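Local coordinates for putative protease (Parabacteroides distasonis ATCC 8503, PDB 3KD4), which is of unknown function but is possibly a protease, and is probably exported, at residues N51-R65 with A110-Y124. Numbering follows the deposited sequence. Where two conformers were deposited one is given.
With PO4 (phosphate ion), chain C.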
# COMPACT_ATOMS: atom_id res chain seq x y z
N ASN A 51 4.78 -21.41 1.96
CA ASN A 51 3.66 -22.30 1.71
C ASN A 51 4.14 -23.75 1.63
O ASN A 51 4.70 -24.17 0.61
CB ASN A 51 3.00 -21.89 0.39
CG ASN A 51 1.76 -22.71 0.07
OD1 ASN A 51 1.49 -23.69 0.72
ND2 ASN A 51 1.04 -22.32 -0.95
N PRO A 52 3.90 -24.53 2.68
CA PRO A 52 4.43 -25.87 2.72
C PRO A 52 3.83 -26.84 1.72
O PRO A 52 4.39 -27.91 1.55
CB PRO A 52 4.10 -26.35 4.14
CG PRO A 52 3.09 -25.46 4.65
CD PRO A 52 3.18 -24.18 3.92
N ASP A 53 2.74 -26.50 1.05
CA ASP A 53 2.29 -27.36 -0.03
C ASP A 53 3.33 -27.45 -1.17
O ASP A 53 3.36 -28.44 -1.88
CB ASP A 53 0.98 -26.89 -0.61
CG ASP A 53 -0.19 -27.08 0.34
OD1 ASP A 53 -0.08 -27.79 1.36
OD2 ASP A 53 -1.24 -26.47 0.06
N PHE A 54 4.15 -26.41 -1.35
CA PHE A 54 5.16 -26.43 -2.41
C PHE A 54 6.53 -25.98 -1.96
O PHE A 54 7.50 -26.03 -2.76
CB PHE A 54 4.72 -25.52 -3.55
CG PHE A 54 3.45 -25.97 -4.23
CD1 PHE A 54 2.21 -25.63 -3.72
CD2 PHE A 54 3.50 -26.75 -5.38
CE1 PHE A 54 1.03 -26.09 -4.35
CE2 PHE A 54 2.31 -27.19 -6.01
CZ PHE A 54 1.10 -26.85 -5.49
N GLN A 55 6.66 -25.52 -0.71
CA GLN A 55 7.93 -24.97 -0.27
C GLN A 55 8.44 -25.64 0.97
O GLN A 55 7.67 -26.04 1.85
CB GLN A 55 7.82 -23.46 -0.02
CG GLN A 55 7.29 -22.70 -1.23
CD GLN A 55 7.22 -21.21 -1.03
OE1 GLN A 55 6.62 -20.73 -0.07
NE2 GLN A 55 7.84 -20.47 -1.93
N THR A 56 9.76 -25.71 1.08
CA THR A 56 10.34 -26.09 2.37
C THR A 56 11.35 -25.06 2.82
O THR A 56 12.04 -24.40 2.02
CB THR A 56 11.00 -27.45 2.34
OG1 THR A 56 12.06 -27.43 1.39
CG2 THR A 56 9.98 -28.54 2.03
N LEU A 57 11.37 -24.87 4.13
CA LEU A 57 12.25 -23.93 4.80
C LEU A 57 13.44 -24.67 5.33
O LEU A 57 13.29 -25.65 6.03
CB LEU A 57 11.54 -23.24 5.96
CG LEU A 57 12.36 -22.27 6.84
CD1 LEU A 57 12.91 -21.11 6.04
CD2 LEU A 57 11.42 -21.75 7.99
N LYS A 58 14.63 -24.22 4.99
CA LYS A 58 15.83 -24.83 5.52
C LYS A 58 16.66 -23.77 6.22
O LYS A 58 17.08 -22.78 5.61
CB LYS A 58 16.60 -25.41 4.35
CG LYS A 58 17.99 -25.82 4.62
CD LYS A 58 18.08 -26.90 5.68
CE LYS A 58 19.49 -27.51 5.67
NZ LYS A 58 19.95 -27.70 4.24
N ILE A 59 16.93 -23.98 7.50
CA ILE A 59 17.71 -23.00 8.25
C ILE A 59 19.15 -23.44 8.15
O ILE A 59 19.48 -24.51 8.61
CB ILE A 59 17.27 -22.95 9.71
CG1 ILE A 59 15.76 -22.64 9.83
CG2 ILE A 59 18.12 -21.93 10.50
CD1 ILE A 59 15.38 -21.26 9.49
N HIS A 60 20.01 -22.64 7.56
CA HIS A 60 21.40 -23.02 7.43
C HIS A 60 22.16 -22.73 8.70
O HIS A 60 23.02 -23.50 9.08
CB HIS A 60 22.05 -22.28 6.25
CG HIS A 60 21.42 -22.61 4.93
ND1 HIS A 60 21.49 -23.88 4.37
CD2 HIS A 60 20.70 -21.85 4.06
CE1 HIS A 60 20.84 -23.88 3.22
NE2 HIS A 60 20.33 -22.67 3.02
N SER A 61 21.89 -21.59 9.30
CA SER A 61 22.46 -21.26 10.55
C SER A 61 21.64 -20.14 11.21
O SER A 61 20.97 -19.34 10.54
CB SER A 61 23.93 -20.84 10.39
OG SER A 61 23.99 -19.68 9.59
N SER A 62 21.69 -20.14 12.53
CA SER A 62 21.02 -19.16 13.37
C SER A 62 21.74 -19.10 14.72
O SER A 62 21.75 -20.08 15.51
CB SER A 62 19.52 -19.48 13.53
OG SER A 62 18.85 -18.51 14.38
N TYR A 63 22.39 -17.96 14.95
CA TYR A 63 23.12 -17.71 16.19
C TYR A 63 23.30 -16.22 16.44
O TYR A 63 23.13 -15.40 15.54
CB TYR A 63 24.49 -18.40 16.19
CG TYR A 63 25.44 -18.00 15.08
CD1 TYR A 63 25.44 -18.66 13.84
CD2 TYR A 63 26.36 -17.00 15.28
CE1 TYR A 63 26.32 -18.31 12.84
CE2 TYR A 63 27.25 -16.66 14.30
CZ TYR A 63 27.22 -17.30 13.09
OH TYR A 63 28.12 -16.91 12.12
N THR A 64 23.65 -15.91 17.67
CA THR A 64 24.00 -14.55 18.07
C THR A 64 25.46 -14.51 18.45
O THR A 64 25.93 -15.38 19.22
CB THR A 64 23.16 -14.11 19.25
OG1 THR A 64 21.78 -14.18 18.87
CG2 THR A 64 23.56 -12.69 19.71
N ARG A 65 26.18 -13.54 17.91
CA ARG A 65 27.57 -13.31 18.29
C ARG A 65 27.66 -12.12 19.20
O ARG A 65 27.35 -10.99 18.79
CB ARG A 65 28.45 -13.11 17.07
CG ARG A 65 29.92 -12.86 17.42
CD ARG A 65 30.76 -12.76 16.13
NE ARG A 65 32.21 -12.76 16.40
CZ ARG A 65 32.89 -11.81 17.08
NH1 ARG A 65 32.29 -10.73 17.61
NH2 ARG A 65 34.21 -11.94 17.26
N ALA A 110 25.59 -6.98 20.41
CA ALA A 110 25.55 -8.33 19.83
C ALA A 110 25.03 -8.31 18.41
O ALA A 110 24.29 -7.38 18.01
CB ALA A 110 24.66 -9.24 20.68
N THR A 111 25.44 -9.31 17.63
CA THR A 111 25.09 -9.44 16.23
C THR A 111 24.36 -10.72 15.95
O THR A 111 24.85 -11.81 16.26
CB THR A 111 26.31 -9.37 15.32
OG1 THR A 111 26.98 -8.13 15.54
CG2 THR A 111 25.92 -9.51 13.83
N ILE A 112 23.18 -10.58 15.39
CA ILE A 112 22.35 -11.72 14.98
C ILE A 112 22.80 -12.20 13.62
O ILE A 112 22.86 -11.40 12.69
CB ILE A 112 20.85 -11.29 14.84
CG1 ILE A 112 20.28 -10.89 16.19
CG2 ILE A 112 20.01 -12.40 14.16
CD1 ILE A 112 18.94 -10.00 16.10
N TYR A 113 23.02 -13.51 13.50
CA TYR A 113 23.32 -14.15 12.21
C TYR A 113 22.20 -15.11 11.87
O TYR A 113 21.86 -16.00 12.66
CB TYR A 113 24.60 -14.97 12.33
CG TYR A 113 25.86 -14.19 12.30
CD1 TYR A 113 26.24 -13.40 13.36
CD2 TYR A 113 26.72 -14.26 11.19
CE1 TYR A 113 27.40 -12.66 13.35
CE2 TYR A 113 27.93 -13.52 11.18
CZ TYR A 113 28.25 -12.74 12.27
OH TYR A 113 29.42 -11.99 12.29
N LEU A 114 21.62 -14.94 10.70
CA LEU A 114 20.59 -15.86 10.22
C LEU A 114 20.75 -16.07 8.72
O LEU A 114 20.76 -15.12 7.94
CB LEU A 114 19.18 -15.29 10.49
CG LEU A 114 17.97 -16.11 10.05
CD1 LEU A 114 17.95 -17.50 10.77
CD2 LEU A 114 16.62 -15.34 10.28
N ASP A 115 20.75 -17.33 8.33
CA ASP A 115 20.97 -17.75 6.95
C ASP A 115 19.99 -18.88 6.69
O ASP A 115 20.03 -19.90 7.39
CB ASP A 115 22.41 -18.21 6.80
CG ASP A 115 22.78 -18.60 5.36
OD1 ASP A 115 21.90 -18.61 4.49
OD2 ASP A 115 23.96 -18.96 5.13
N TYR A 116 19.05 -18.66 5.77
CA TYR A 116 18.05 -19.67 5.45
C TYR A 116 17.73 -19.70 3.97
O TYR A 116 17.95 -18.70 3.25
CB TYR A 116 16.76 -19.47 6.24
CG TYR A 116 15.95 -18.28 5.84
CD1 TYR A 116 16.16 -17.04 6.43
CD2 TYR A 116 14.98 -18.37 4.84
CE1 TYR A 116 15.41 -15.92 6.06
CE2 TYR A 116 14.23 -17.26 4.46
CZ TYR A 116 14.46 -16.04 5.06
OH TYR A 116 13.69 -14.96 4.67
N SER A 117 17.14 -20.81 3.54
CA SER A 117 16.59 -20.94 2.21
C SER A 117 15.14 -21.36 2.24
O SER A 117 14.72 -22.14 3.11
CB SER A 117 17.32 -21.98 1.37
OG SER A 117 18.68 -21.63 1.15
N ILE A 118 14.42 -20.89 1.24
CA ILE A 118 13.10 -21.40 0.91
C ILE A 118 13.27 -22.09 -0.46
O ILE A 118 13.69 -21.48 -1.44
CB ILE A 118 12.08 -20.27 0.81
CG1 ILE A 118 11.94 -19.60 2.20
CG2 ILE A 118 10.74 -20.82 0.27
CD1 ILE A 118 11.08 -18.32 2.20
N ILE A 119 12.95 -23.39 -0.49
CA ILE A 119 13.09 -24.20 -1.68
C ILE A 119 11.69 -24.49 -2.21
O ILE A 119 10.86 -25.04 -1.49
CB ILE A 119 13.85 -25.48 -1.38
CG1 ILE A 119 15.26 -25.11 -0.88
CG2 ILE A 119 13.91 -26.41 -2.65
CD1 ILE A 119 15.75 -26.00 0.15
N THR A 120 11.46 -24.13 -3.46
CA THR A 120 10.12 -24.27 -4.08
C THR A 120 10.19 -25.35 -5.14
O THR A 120 11.04 -25.32 -6.04
CB THR A 120 9.70 -22.97 -4.71
OG1 THR A 120 9.68 -21.94 -3.70
CG2 THR A 120 8.33 -23.08 -5.35
N LYS A 121 9.31 -26.32 -5.02
CA LYS A 121 9.25 -27.42 -5.97
C LYS A 121 8.68 -26.99 -7.33
O LYS A 121 8.05 -25.95 -7.43
CB LYS A 121 8.50 -28.60 -5.35
CG LYS A 121 7.00 -28.47 -5.28
CD LYS A 121 6.48 -29.73 -4.51
CE LYS A 121 5.02 -30.04 -4.77
NZ LYS A 121 4.62 -31.20 -3.89
N PRO A 122 8.91 -27.80 -8.38
CA PRO A 122 8.37 -27.44 -9.69
C PRO A 122 6.87 -27.30 -9.64
O PRO A 122 6.24 -27.91 -8.82
CB PRO A 122 8.76 -28.63 -10.58
CG PRO A 122 9.88 -29.28 -9.91
CD PRO A 122 9.65 -29.08 -8.43
N GLY A 123 6.31 -26.48 -10.50
CA GLY A 123 4.87 -26.41 -10.66
C GLY A 123 4.14 -25.41 -9.79
O GLY A 123 2.91 -25.46 -9.70
N TYR A 124 4.84 -24.56 -9.07
CA TYR A 124 4.20 -23.61 -8.16
C TYR A 124 4.34 -22.21 -8.75
O TYR A 124 3.38 -21.49 -8.87
CB TYR A 124 4.85 -23.64 -6.78
CG TYR A 124 4.20 -22.76 -5.76
CD1 TYR A 124 2.86 -22.91 -5.45
CD2 TYR A 124 4.92 -21.76 -5.10
CE1 TYR A 124 2.23 -22.11 -4.50
CE2 TYR A 124 4.30 -20.95 -4.11
CZ TYR A 124 2.95 -21.13 -3.83
OH TYR A 124 2.30 -20.34 -2.89
P PO4 C . 31.44 -11.57 9.19
O1 PO4 C . 32.91 -11.45 8.90
O2 PO4 C . 31.15 -12.41 10.44
O3 PO4 C . 30.89 -10.16 9.35
O4 PO4 C . 30.77 -12.10 7.94
O HOH W 1 1.75 -30.44 -3.35
O HOH W 2 5.42 -31.22 -1.48
O HOH W 3 25.33 -19.98 7.25
O HOH W 4 19.60 -15.97 14.16
O HOH W 5 28.64 -8.22 17.75
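A classic beta bulge interrupts the antiparallel pairing of strands 55-65 and 111-120, neighbours in the mixed sheet of the DUF3857 region. At the bulge His60 N and Ser61 N both bond to Asp115 O. The extra residue shifts the register by one. It also lets the His60 ring lean over the second strand. There His60 NE2 donates to Ser117 OG at 2.7 Å, in the ring plane and nearly straight. Ser117 OG is also bonded to Glu24 on strand 23-33. The Asp115 carboxylate forms a salt bridge with Arg26 of that strand, and a water links its OD2 to Ser61 OG.

Further along, Tyr63 and Tyr113 form a hydrogen-bonded pair. The Tyr63 ring leans toward the partner strand, over Tyr113, with CG between the backbone N and the carbonyl carbon (chi1 59°). Tyr113 CB sits over the centre of that ring, 3.6 Å from its centroid. The two rings are nearly parallel, 12° apart, but displaced, with little of one above the other. Tyr113 OH donates to O2 of a bound phosphate ion at 2.6 Å; the ion is probably from the crystallisation liquor. Replacing Tyr113 with an alanine would probably leave the outer part of the Tyr63 ring without its neighbour and the phosphate without its hydroxyl donor.

At the other end, Gln55 NE2 donates to Thr120 OG1 at 2.9 Å, while its OE1 accepts from Asn51 N. The Phe54 and Tyr124 rings lie near parallel and offset, with centroids 4.7 Å apart. Phe54 CB rests over the Tyr124 face. Asn51 ND2, its amide standing 86° to the ring, donates to Tyr124 OH at 3.0 Å.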